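PDB 4A0S: octenoyl-CoA reductase/carboxylase from Streptomyces sp., which catalyses the NADPH-dependent reductive carboxylation of 2-octenoyl-CoA, supplying an unusual extender unit for the biosynthesis of the polyketide cinnabaramide. Local coordinates for residues A71-Y76 with V406-V411; N75-W80 with L113-S118; V139-V144 with S199-G204. All coordinates share one frame; numbering follows the deposited sequence.

Interaction 1: A71-Y76 with V406-V411. With NAP (NADP nicotinamide-adenine-dinucleotide phosphate), chain F.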
# COMPACT_ATOMS: atom_id res chain seq x y z
N ALA A 71 -5.62 6.64 -36.92
CA ALA A 71 -4.40 5.87 -36.90
C ALA A 71 -4.52 4.87 -35.76
O ALA A 71 -5.26 5.08 -34.80
CB ALA A 71 -3.21 6.79 -36.69
N SER A 72 -3.77 3.79 -35.88
CA SER A 72 -3.73 2.75 -34.88
C SER A 72 -2.27 2.36 -34.80
O SER A 72 -1.39 3.12 -35.22
CB SER A 72 -4.63 1.60 -35.33
OG SER A 72 -4.73 0.60 -34.35
N SER A 73 -1.98 1.19 -34.23
CA SER A 73 -0.61 0.75 -34.18
C SER A 73 -0.60 -0.76 -34.22
O SER A 73 -1.63 -1.41 -33.92
CB SER A 73 0.06 1.23 -32.89
OG SER A 73 -0.34 0.41 -31.80
N ILE A 74 0.54 -1.32 -34.57
CA ILE A 74 0.71 -2.75 -34.37
C ILE A 74 1.13 -2.95 -32.92
O ILE A 74 2.03 -2.26 -32.41
CB ILE A 74 1.77 -3.36 -35.31
CG1 ILE A 74 1.44 -3.00 -36.75
CG2 ILE A 74 1.83 -4.88 -35.11
CD1 ILE A 74 0.10 -3.54 -37.21
N ASN A 75 0.42 -3.85 -32.25
CA ASN A 75 0.82 -4.30 -30.96
C ASN A 75 1.19 -5.73 -31.08
O ASN A 75 0.84 -6.39 -32.06
CB ASN A 75 -0.31 -4.11 -29.96
CG ASN A 75 -0.36 -2.71 -29.49
OD1 ASN A 75 0.49 -2.29 -28.71
ND2 ASN A 75 -1.30 -1.94 -30.02
N TYR A 76 1.91 -6.23 -30.09
CA TYR A 76 2.29 -7.59 -30.22
C TYR A 76 1.06 -8.47 -30.23
O TYR A 76 1.04 -9.47 -30.91
CB TYR A 76 3.36 -8.02 -29.21
CG TYR A 76 4.30 -8.99 -29.88
CD1 TYR A 76 3.89 -10.29 -30.16
CD2 TYR A 76 5.57 -8.60 -30.29
CE1 TYR A 76 4.71 -11.19 -30.80
CE2 TYR A 76 6.41 -9.51 -30.95
CZ TYR A 76 5.97 -10.81 -31.20
OH TYR A 76 6.77 -11.76 -31.81
N VAL A 406 11.84 -0.78 -33.78
CA VAL A 406 12.02 -0.35 -32.42
C VAL A 406 10.81 0.53 -32.14
O VAL A 406 10.18 1.03 -33.08
CB VAL A 406 13.35 0.39 -32.21
CG1 VAL A 406 14.49 -0.54 -32.55
CG2 VAL A 406 13.41 1.68 -33.05
N GLY A 407 10.48 0.68 -30.86
CA GLY A 407 9.35 1.49 -30.50
C GLY A 407 8.08 0.95 -31.11
O GLY A 407 7.82 -0.25 -31.05
N LYS A 408 7.32 1.84 -31.71
CA LYS A 408 5.98 1.54 -32.13
C LYS A 408 5.82 1.80 -33.61
O LYS A 408 6.25 2.83 -34.14
CB LYS A 408 4.97 2.41 -31.39
CG LYS A 408 4.74 2.05 -29.92
CD LYS A 408 4.05 0.71 -29.71
CE LYS A 408 2.76 0.61 -30.50
NZ LYS A 408 2.01 -0.62 -30.17
N VAL A 409 5.17 0.86 -34.26
CA VAL A 409 4.81 1.01 -35.65
C VAL A 409 3.38 1.46 -35.71
O VAL A 409 2.47 0.75 -35.30
CB VAL A 409 4.96 -0.30 -36.43
CG1 VAL A 409 4.59 -0.04 -37.90
CG2 VAL A 409 6.38 -0.79 -36.34
N ALA A 410 3.18 2.67 -36.20
CA ALA A 410 1.87 3.22 -36.33
C ALA A 410 1.27 2.71 -37.62
O ALA A 410 1.99 2.38 -38.57
CB ALA A 410 1.94 4.73 -36.35
N VAL A 411 -0.05 2.67 -37.65
CA VAL A 411 -0.77 2.39 -38.87
C VAL A 411 -1.77 3.51 -39.05
O VAL A 411 -2.62 3.75 -38.19
CB VAL A 411 -1.47 0.99 -38.83
CG1 VAL A 411 -2.31 0.75 -40.07
CG2 VAL A 411 -0.45 -0.13 -38.68
PA NAP F . 7.71 -5.31 -29.24
O1A NAP F . 7.46 -3.81 -29.64
O2A NAP F . 7.95 -6.27 -30.37
O5B NAP F . 8.93 -5.30 -28.32
C5B NAP F . 9.28 -6.53 -27.70
C4B NAP F . 10.76 -6.46 -27.39
O4B NAP F . 11.07 -7.69 -26.73
C3B NAP F . 11.64 -6.39 -28.66
O3B NAP F . 12.25 -5.11 -28.63
C2B NAP F . 12.75 -7.40 -28.41
O2B NAP F . 13.85 -6.82 -27.70
C1B NAP F . 12.13 -8.41 -27.52
N9A NAP F . 11.43 -9.41 -28.37
C8A NAP F . 10.83 -9.24 -29.56
N7A NAP F . 10.29 -10.40 -29.97
C5A NAP F . 10.57 -11.28 -29.03
C6A NAP F . 10.30 -12.63 -28.92
N6A NAP F . 9.60 -13.24 -29.87
N1A NAP F . 10.72 -13.26 -27.83
C2A NAP F . 11.38 -12.63 -26.86
N3A NAP F . 11.68 -11.35 -26.94
C4A NAP F . 11.28 -10.67 -28.02
O3 NAP F . 6.48 -5.86 -28.37
PN NAP F . 5.88 -5.08 -27.10
O1N NAP F . 4.71 -4.26 -27.75
O2N NAP F . 6.91 -4.34 -26.28
O5D NAP F . 5.27 -6.35 -26.35
C5D NAP F . 6.22 -7.21 -25.75
C4D NAP F . 5.41 -8.29 -25.08
O4D NAP F . 4.52 -7.61 -24.13
C3D NAP F . 4.48 -9.03 -26.05
O3D NAP F . 4.55 -10.40 -25.59
C2D NAP F . 3.12 -8.43 -25.79
O2D NAP F . 2.06 -9.37 -26.08
C1D NAP F . 3.23 -8.26 -24.29
N1N NAP F . 2.39 -7.14 -23.94
C2N NAP F . 1.51 -7.32 -22.90
C3N NAP F . 0.73 -6.24 -22.58
C7N NAP F . -0.22 -6.44 -21.47
O7N NAP F . -0.23 -7.48 -20.79
N7N NAP F . -1.05 -5.44 -21.33
C4N NAP F . 0.81 -5.02 -23.26
C5N NAP F . 1.70 -4.82 -24.30
C6N NAP F . 2.51 -5.90 -24.64
P2B NAP F . 15.22 -7.67 -27.75
O1X NAP F . 16.19 -6.46 -27.27
O2X NAP F . 15.20 -8.85 -26.66
O3X NAP F . 15.28 -8.07 -29.21
O HOH W 1 4.41 -1.38 -33.21

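Interaction 2: N75-W80 with L113-S118. With NAP (NADP nicotinamide-adenine-dinucleotide phosphate), chain F.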
# COMPACT_ATOMS: atom_id res chain seq x y z
N ASN A 75 0.42 -3.85 -32.25
CA ASN A 75 0.82 -4.30 -30.96
C ASN A 75 1.19 -5.73 -31.08
O ASN A 75 0.84 -6.39 -32.06
CB ASN A 75 -0.31 -4.11 -29.96
CG ASN A 75 -0.36 -2.71 -29.49
OD1 ASN A 75 0.49 -2.29 -28.71
ND2 ASN A 75 -1.30 -1.94 -30.02
N TYR A 76 1.91 -6.23 -30.09
CA TYR A 76 2.29 -7.59 -30.22
C TYR A 76 1.06 -8.47 -30.23
O TYR A 76 1.04 -9.47 -30.91
CB TYR A 76 3.36 -8.02 -29.21
CG TYR A 76 4.30 -8.99 -29.88
CD1 TYR A 76 3.89 -10.29 -30.16
CD2 TYR A 76 5.57 -8.60 -30.29
CE1 TYR A 76 4.71 -11.19 -30.80
CE2 TYR A 76 6.41 -9.51 -30.95
CZ TYR A 76 5.97 -10.81 -31.20
OH TYR A 76 6.77 -11.76 -31.81
N ASN A 77 0.00 -8.06 -29.52
CA ASN A 77 -1.20 -8.89 -29.50
C ASN A 77 -1.84 -9.01 -30.89
O ASN A 77 -2.49 -10.02 -31.19
CB ASN A 77 -2.22 -8.46 -28.43
CG ASN A 77 -2.87 -7.09 -28.70
OD1 ASN A 77 -2.46 -6.37 -29.60
ND2 ASN A 77 -3.88 -6.75 -27.92
N THR A 78 -1.61 -8.00 -31.73
CA THR A 78 -2.02 -8.03 -33.13
C THR A 78 -1.30 -9.16 -33.83
O THR A 78 -1.93 -9.95 -34.54
CB THR A 78 -1.68 -6.69 -33.84
OG1 THR A 78 -2.10 -5.60 -33.01
CG2 THR A 78 -2.38 -6.60 -35.23
N VAL A 79 0.01 -9.24 -33.61
CA VAL A 79 0.83 -10.36 -34.06
C VAL A 79 0.35 -11.69 -33.49
O VAL A 79 0.17 -12.64 -34.26
CB VAL A 79 2.32 -10.15 -33.69
CG1 VAL A 79 3.16 -11.35 -34.12
CG2 VAL A 79 2.84 -8.84 -34.29
N TRP A 80 0.17 -11.79 -32.17
CA TRP A 80 -0.34 -13.02 -31.57
C TRP A 80 -1.65 -13.42 -32.25
O TRP A 80 -1.82 -14.58 -32.61
CB TRP A 80 -0.59 -12.88 -30.07
CG TRP A 80 0.60 -12.62 -29.22
CD1 TRP A 80 0.73 -11.63 -28.29
CD2 TRP A 80 1.84 -13.33 -29.23
NE1 TRP A 80 1.97 -11.70 -27.70
CE2 TRP A 80 2.67 -12.72 -28.26
CE3 TRP A 80 2.32 -14.42 -29.96
CZ2 TRP A 80 3.97 -13.18 -28.00
CZ3 TRP A 80 3.61 -14.88 -29.71
CH2 TRP A 80 4.42 -14.26 -28.73
N LEU A 113 -8.96 -6.51 -35.74
CA LEU A 113 -7.87 -6.37 -34.77
C LEU A 113 -7.55 -4.92 -34.51
O LEU A 113 -8.12 -4.04 -35.13
CB LEU A 113 -6.62 -7.05 -35.32
CG LEU A 113 -6.81 -8.50 -35.78
CD1 LEU A 113 -5.45 -9.04 -36.12
CD2 LEU A 113 -7.49 -9.38 -34.71
N GLY A 114 -6.60 -4.67 -33.60
CA GLY A 114 -6.16 -3.32 -33.33
C GLY A 114 -6.63 -2.97 -31.95
O GLY A 114 -7.83 -2.98 -31.66
N SER A 115 -5.68 -2.66 -31.09
CA SER A 115 -5.96 -2.55 -29.67
C SER A 115 -5.68 -1.17 -29.13
O SER A 115 -5.94 -0.89 -27.96
CB SER A 115 -5.16 -3.59 -28.92
OG SER A 115 -5.57 -4.85 -29.42
N ASP A 116 -5.19 -0.29 -29.98
CA ASP A 116 -5.27 1.13 -29.66
C ASP A 116 -5.53 1.93 -30.92
O ASP A 116 -5.56 1.37 -32.03
CB ASP A 116 -4.08 1.65 -28.81
CG ASP A 116 -2.72 1.18 -29.28
OD1 ASP A 116 -2.52 0.82 -30.46
OD2 ASP A 116 -1.80 1.18 -28.45
N CYS A 117 -5.76 3.22 -30.77
CA CYS A 117 -5.99 4.04 -31.91
C CYS A 117 -6.15 5.45 -31.45
O CYS A 117 -6.32 5.71 -30.26
CB CYS A 117 -7.21 3.59 -32.71
SG CYS A 117 -8.76 4.26 -32.20
N SER A 118 -6.06 6.36 -32.41
CA SER A 118 -6.51 7.72 -32.20
C SER A 118 -7.53 7.97 -33.29
O SER A 118 -7.52 7.31 -34.35
CB SER A 118 -5.37 8.70 -32.31
OG SER A 118 -4.79 8.62 -33.61
PA NAP F . 7.71 -5.31 -29.24
O1A NAP F . 7.46 -3.81 -29.64
O2A NAP F . 7.95 -6.27 -30.37
O5B NAP F . 8.93 -5.30 -28.32
C5B NAP F . 9.28 -6.53 -27.70
C4B NAP F . 10.76 -6.46 -27.39
O4B NAP F . 11.07 -7.69 -26.73
C3B NAP F . 11.64 -6.39 -28.66
O3B NAP F . 12.25 -5.11 -28.63
C2B NAP F . 12.75 -7.40 -28.41
O2B NAP F . 13.85 -6.82 -27.70
C1B NAP F . 12.13 -8.41 -27.52
N9A NAP F . 11.43 -9.41 -28.37
C8A NAP F . 10.83 -9.24 -29.56
N7A NAP F . 10.29 -10.40 -29.97
C5A NAP F . 10.57 -11.28 -29.03
C6A NAP F . 10.30 -12.63 -28.92
N6A NAP F . 9.60 -13.24 -29.87
N1A NAP F . 10.72 -13.26 -27.83
C2A NAP F . 11.38 -12.63 -26.86
N3A NAP F . 11.68 -11.35 -26.94
C4A NAP F . 11.28 -10.67 -28.02
O3 NAP F . 6.48 -5.86 -28.37
PN NAP F . 5.88 -5.08 -27.10
O1N NAP F . 4.71 -4.26 -27.75
O2N NAP F . 6.91 -4.34 -26.28
O5D NAP F . 5.27 -6.35 -26.35
C5D NAP F . 6.22 -7.21 -25.75
C4D NAP F . 5.41 -8.29 -25.08
O4D NAP F . 4.52 -7.61 -24.13
C3D NAP F . 4.48 -9.03 -26.05
O3D NAP F . 4.55 -10.40 -25.59
C2D NAP F . 3.12 -8.43 -25.79
O2D NAP F . 2.06 -9.37 -26.08
C1D NAP F . 3.23 -8.26 -24.29
N1N NAP F . 2.39 -7.14 -23.94
C2N NAP F . 1.51 -7.32 -22.90
C3N NAP F . 0.73 -6.24 -22.58
C7N NAP F . -0.22 -6.44 -21.47
O7N NAP F . -0.23 -7.48 -20.79
N7N NAP F . -1.05 -5.44 -21.33
C4N NAP F . 0.81 -5.02 -23.26
C5N NAP F . 1.70 -4.82 -24.30
C6N NAP F . 2.51 -5.90 -24.64
P2B NAP F . 15.22 -7.67 -27.75
O1X NAP F . 16.19 -6.46 -27.27
O2X NAP F . 15.20 -8.85 -26.66
O3X NAP F . 15.28 -8.07 -29.21
O HOH W 2 -3.00 -2.91 -32.34
O HOH W 3 -4.67 -5.88 -32.02

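Interaction 3: V139-V144 with S199-G204. With CO8 (octanoyl-coenzyme A), chain E.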
# COMPACT_ATOMS: atom_id res chain seq x y z
N VAL A 139 -8.03 5.74 -28.07
CA VAL A 139 -8.71 4.64 -27.47
C VAL A 139 -7.61 3.80 -26.88
O VAL A 139 -6.60 3.53 -27.55
CB VAL A 139 -9.49 3.82 -28.50
CG1 VAL A 139 -10.01 2.54 -27.87
CG2 VAL A 139 -10.60 4.66 -29.12
N HIS A 140 -7.79 3.42 -25.62
CA HIS A 140 -6.93 2.43 -24.99
C HIS A 140 -7.70 1.10 -24.90
O HIS A 140 -8.91 1.08 -25.07
CB HIS A 140 -6.42 2.91 -23.63
CG HIS A 140 -7.48 3.03 -22.59
ND1 HIS A 140 -8.00 1.95 -21.92
CD2 HIS A 140 -8.11 4.12 -22.08
CE1 HIS A 140 -8.90 2.36 -21.05
NE2 HIS A 140 -9.00 3.67 -21.14
N PRO A 141 -6.97 -0.00 -24.68
CA PRO A 141 -7.54 -1.33 -24.92
C PRO A 141 -8.41 -1.93 -23.82
O PRO A 141 -8.99 -2.99 -24.04
CB PRO A 141 -6.30 -2.21 -25.11
CG PRO A 141 -5.24 -1.52 -24.30
CD PRO A 141 -5.51 -0.05 -24.56
N ALA A 142 -8.48 -1.29 -22.65
CA ALA A 142 -9.22 -1.86 -21.52
C ALA A 142 -10.72 -1.81 -21.74
O ALA A 142 -11.37 -0.81 -21.46
CB ALA A 142 -8.81 -1.19 -20.20
N HIS A 143 -11.25 -2.91 -22.26
CA HIS A 143 -12.66 -3.05 -22.58
C HIS A 143 -13.26 -3.77 -21.39
O HIS A 143 -13.12 -4.98 -21.24
CB HIS A 143 -12.77 -3.86 -23.87
CG HIS A 143 -14.17 -4.05 -24.37
ND1 HIS A 143 -14.98 -5.08 -23.93
CD2 HIS A 143 -14.86 -3.42 -25.34
CE1 HIS A 143 -16.13 -5.04 -24.58
NE2 HIS A 143 -16.08 -4.05 -25.45
N VAL A 144 -13.88 -3.01 -20.50
CA VAL A 144 -14.20 -3.56 -19.20
C VAL A 144 -15.68 -3.41 -18.90
O VAL A 144 -16.36 -2.58 -19.52
CB VAL A 144 -13.34 -2.94 -18.07
CG1 VAL A 144 -11.84 -2.99 -18.45
CG2 VAL A 144 -13.76 -1.51 -17.80
N SER A 199 0.59 4.94 -28.55
CA SER A 199 0.89 4.92 -27.13
C SER A 199 -0.05 4.19 -26.19
O SER A 199 0.42 3.57 -25.25
CB SER A 199 1.09 6.34 -26.64
OG SER A 199 2.23 6.88 -27.26
N PRO A 200 -1.38 4.29 -26.41
CA PRO A 200 -2.24 3.90 -25.28
C PRO A 200 -1.96 2.51 -24.73
O PRO A 200 -1.79 2.37 -23.51
CB PRO A 200 -3.65 3.98 -25.88
CG PRO A 200 -3.52 5.12 -26.88
CD PRO A 200 -2.15 4.88 -27.51
N LEU A 201 -1.86 1.51 -25.59
CA LEU A 201 -1.71 0.15 -25.09
C LEU A 201 -0.36 -0.04 -24.40
O LEU A 201 -0.32 -0.38 -23.22
CB LEU A 201 -1.90 -0.86 -26.21
CG LEU A 201 -1.86 -2.31 -25.75
CD1 LEU A 201 -2.72 -3.15 -26.68
CD2 LEU A 201 -0.46 -2.78 -25.78
N CYS A 202 0.73 0.21 -25.11
CA CYS A 202 2.06 -0.02 -24.55
C CYS A 202 2.40 0.94 -23.43
O CYS A 202 2.96 0.54 -22.40
CB CYS A 202 3.11 0.06 -25.65
SG CYS A 202 3.11 -1.41 -26.65
N ALA A 203 2.09 2.21 -23.63
CA ALA A 203 2.41 3.20 -22.64
C ALA A 203 1.57 2.97 -21.39
O ALA A 203 2.09 3.02 -20.29
CB ALA A 203 2.21 4.60 -23.16
N GLY A 204 0.27 2.72 -21.58
CA GLY A 204 -0.61 2.48 -20.43
C GLY A 204 -0.12 1.26 -19.67
O GLY A 204 -0.05 1.26 -18.44
N1A CO8 E . -8.21 -23.48 -31.30
C2A CO8 E . -9.40 -23.23 -30.74
N3A CO8 E . -9.54 -23.17 -29.42
C4A CO8 E . -8.46 -23.35 -28.63
C5A CO8 E . -7.21 -23.61 -29.17
C6A CO8 E . -7.10 -23.67 -30.55
N6A CO8 E . -5.91 -23.91 -31.12
N7A CO8 E . -6.35 -23.75 -28.16
C8A CO8 E . -7.03 -23.58 -27.02
N9A CO8 E . -8.32 -23.35 -27.31
C1B CO8 E . -9.45 -23.11 -26.37
C2B CO8 E . -9.91 -24.42 -25.72
O2B CO8 E . -11.35 -24.42 -25.60
C3B CO8 E . -9.25 -24.31 -24.35
O3B CO8 E . -9.97 -25.06 -23.38
P3B CO8 E . -9.32 -26.49 -22.98
O7A CO8 E . -10.50 -27.59 -23.16
O8A CO8 E . -8.24 -26.96 -24.13
O9A CO8 E . -8.70 -26.46 -21.64
C4B CO8 E . -9.32 -22.82 -24.04
O4B CO8 E . -9.05 -22.19 -25.30
C5B CO8 E . -8.15 -22.36 -23.16
O5B CO8 E . -8.20 -20.92 -23.01
P1A CO8 E . -9.34 -20.24 -22.06
O1A CO8 E . -9.07 -18.60 -22.14
O2A CO8 E . -10.75 -20.53 -22.47
O3A CO8 E . -9.10 -20.86 -20.55
P2A CO8 E . -8.15 -20.30 -19.34
O4A CO8 E . -7.52 -21.58 -18.62
O5A CO8 E . -8.86 -19.40 -18.37
O6A CO8 E . -6.89 -19.54 -20.04
CBP CO8 E . -5.25 -17.75 -20.41
CCP CO8 E . -6.36 -18.32 -19.50
CDP CO8 E . -4.04 -18.69 -20.27
CEP CO8 E . -4.87 -16.37 -19.86
CAP CO8 E . -5.77 -17.66 -21.89
OAP CO8 E . -7.06 -16.99 -22.01
C9P CO8 E . -4.75 -17.06 -22.89
O9P CO8 E . -3.79 -17.75 -23.26
N8P CO8 E . -5.00 -15.81 -23.35
C7P CO8 E . -4.15 -15.16 -24.38
C6P CO8 E . -3.13 -14.11 -23.84
C5P CO8 E . -1.79 -14.28 -24.59
O5P CO8 E . -1.17 -15.34 -24.50
N4P CO8 E . -1.37 -13.37 -25.46
C3P CO8 E . -1.80 -11.98 -25.66
C2P CO8 E . -0.56 -11.22 -25.17
S1P CO8 E . -0.96 -10.08 -23.79
C1' CO8 E . -0.97 -8.60 -24.70
O1' CO8 E . -0.29 -8.44 -25.73
C2' CO8 E . -1.81 -7.64 -24.18
C3' CO8 E . -1.96 -6.39 -24.73
C4' CO8 E . -2.81 -5.47 -24.11
C5' CO8 E . -3.80 -6.05 -23.11
C6' CO8 E . -4.71 -4.86 -22.73
C7' CO8 E . -5.57 -5.25 -21.56
C8' CO8 E . -6.55 -4.10 -21.29

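Interaction 1: A71-Y76 with V406-V411
Lys408 reaches across to Ser73, Ile74 and Asn75, where strand 64-73 gives way to the following helix. From CB its chain bends twice, with chi2 at -67° and chi3 at -54°, and this brings CE beside the facing backbone, 3.5 Å from Ile74 O. At the tip, NZ gives a 3.0 Å hydrogen bond to Ser73 OG and another of 2.8 Å to Ile74 O, which it approaches from above the carbonyl plane. Asn75 OD1 lies 2.7 Å from the same NZ. The ammonium group is therefore buried among three oxygens, and Asp116 nearby, bonded to both Ser73 OG and Asn75 ND2, would be expected to favour the positive charge.

Behind this polar cluster the backbones pair as antiparallel strands. Ser72 and Val411 form a hydrogen-bonded pair, with Ser72 N to Val411 O at 2.6 Å and Val411 N to Ser72 O at 2.8 Å; Ser73 and Ala410 follow as a non-hydrogen-bonded pair. Ile74 N continues the ladder with a 2.9 Å bond to Val409 O, and a water joins Ile74 O to Val409 N. The apolar side is closed by Ile74 CD1 against Val411 CG2, 3.8 Å apart.

The pairing joins strand 408-412 to strand 64-73, about 330 residues earlier in the chain, in the sheet of the GroES-like domain. Strand 408-412 pairs along its other edge with strand 384-389, helix 393-401 packs on Ile74 and Val409, and helix 193-197 packs on Ala71 and Ala410.

Interaction 2: N75-W80 with L113-S118
Asn75 and Asn77, at the start of helix 76-82, face Asp116 and Ser115 in a buried polar contact within the GroES-like catalytic domain of this medium-chain dehydrogenase/reductase fold. It joins the first turn of the helix to the loop that leads into strand 117-124. Asn75 ND2 gives a 3.0 Å bond to Asp116 OD1, an oxygen shared with Ser73 OG. This oxygen lies in the amide plane, whereas the donor stands above the plane of the carboxylate; the two planes are 55° apart.

Asn77 ND2 bonds Ser115 OG at 3.0 Å, with CG held between the backbone N and the carbonyl carbon (chi1 68°). Trp164 O is a further partner of that hydroxyl. An alanine in place of Asn77 would probably leave Ser115 OG without this amide donor and open a gap where the amide lies beside the acyl chain of the bound octanoyl-CoA.

Two waters fill the join. One accepts from Asn75 ND2 and Ser115 N; the other accepts from Gly114 N and donates to Ser115 OG; both bond Thr78 OG1. That hydroxyl also accepts from Asn75 N at 3.2 Å, tying the residue before the helix to its first turn. On its other branch, Thr78 CG2 meets Leu113 CD1 at 4.0 Å.

The helix thus fixed carries Tyr76 and Trp80 to the cofactor. Tyr76 CD1 lies over one face of the indole, toward its rim, and Trp80 NE1 donates to the NADP ribose hydroxyl O2D at 2.8 Å.

Interaction 3: V139-V144 with S199-G204
The imidazole of His140, with Ala142 CB at its edge and in its plane, turns away from helix 200-210, and the side chain meets Pro200 with its CB, 3.7 Å from Pro200 CB. Ala142 N gives His140 ND1 a weak hydrogen bond of 3.4 Å; NE2 is hydrogen-bonded to His365 ND1, with the two rings about 40° apart. The bond to His365, with the weak one at ND1, is likely to limit rotation of the ring.

Two prolines carry much of the remaining contact. Pro200, in the first turn of helix 200-210, sets CB 3.4 Å from Val139 O, so the carbonyl that ends strand 136-139 rests on its pyrrolidine. Pro141 packs against both Leu201 and the ligand: its CG is 3.8 Å from Leu201 CG and 3.7 Å from C6' of octanoyl-CoA.

Leu201 crosses Pro141 at about a right angle. Its CG is anti to the backbone N (chi1 -176°), and the branch beyond it brings CD1 to 3.5 Å from C4' of the acyl chain. Further along, Ala142 CA approaches the terminal carbon C8' at 3.5 Å.

No hydrogen bond joins the two segments; the contact is apolar packing. Leu201 also touches NADP, and its backbone N is held by Asp116 OD2. With Pro141 and Ala142 it forms part of the wall of a hydrophobic acyl pocket beside the cofactor, in keeping with an enoyl-CoA reductase active site.

Asp116 ties the three contacts together. Its OD1 lies 2.6 Å from Ser73 OG of interaction 1, and its OD2 2.9 Å from Leu201 N of interaction 3, while Asp116 itself belongs to interaction 2. Asn75, shared by interactions 1 and 2, brings OD1 to 3.1 Å from Leu201 CD2, so the lysine cluster adjoins the acyl pocket. Segments 113-118 and 139-144 are also joined directly, by Cys117 O and Val139 N at 2.8 Å. The centre of interaction 2 is about 8 Å from that of interaction 1 and 10 Å from that of interaction 3. Together they line adjoining parts of the NADP and octanoyl-CoA sites.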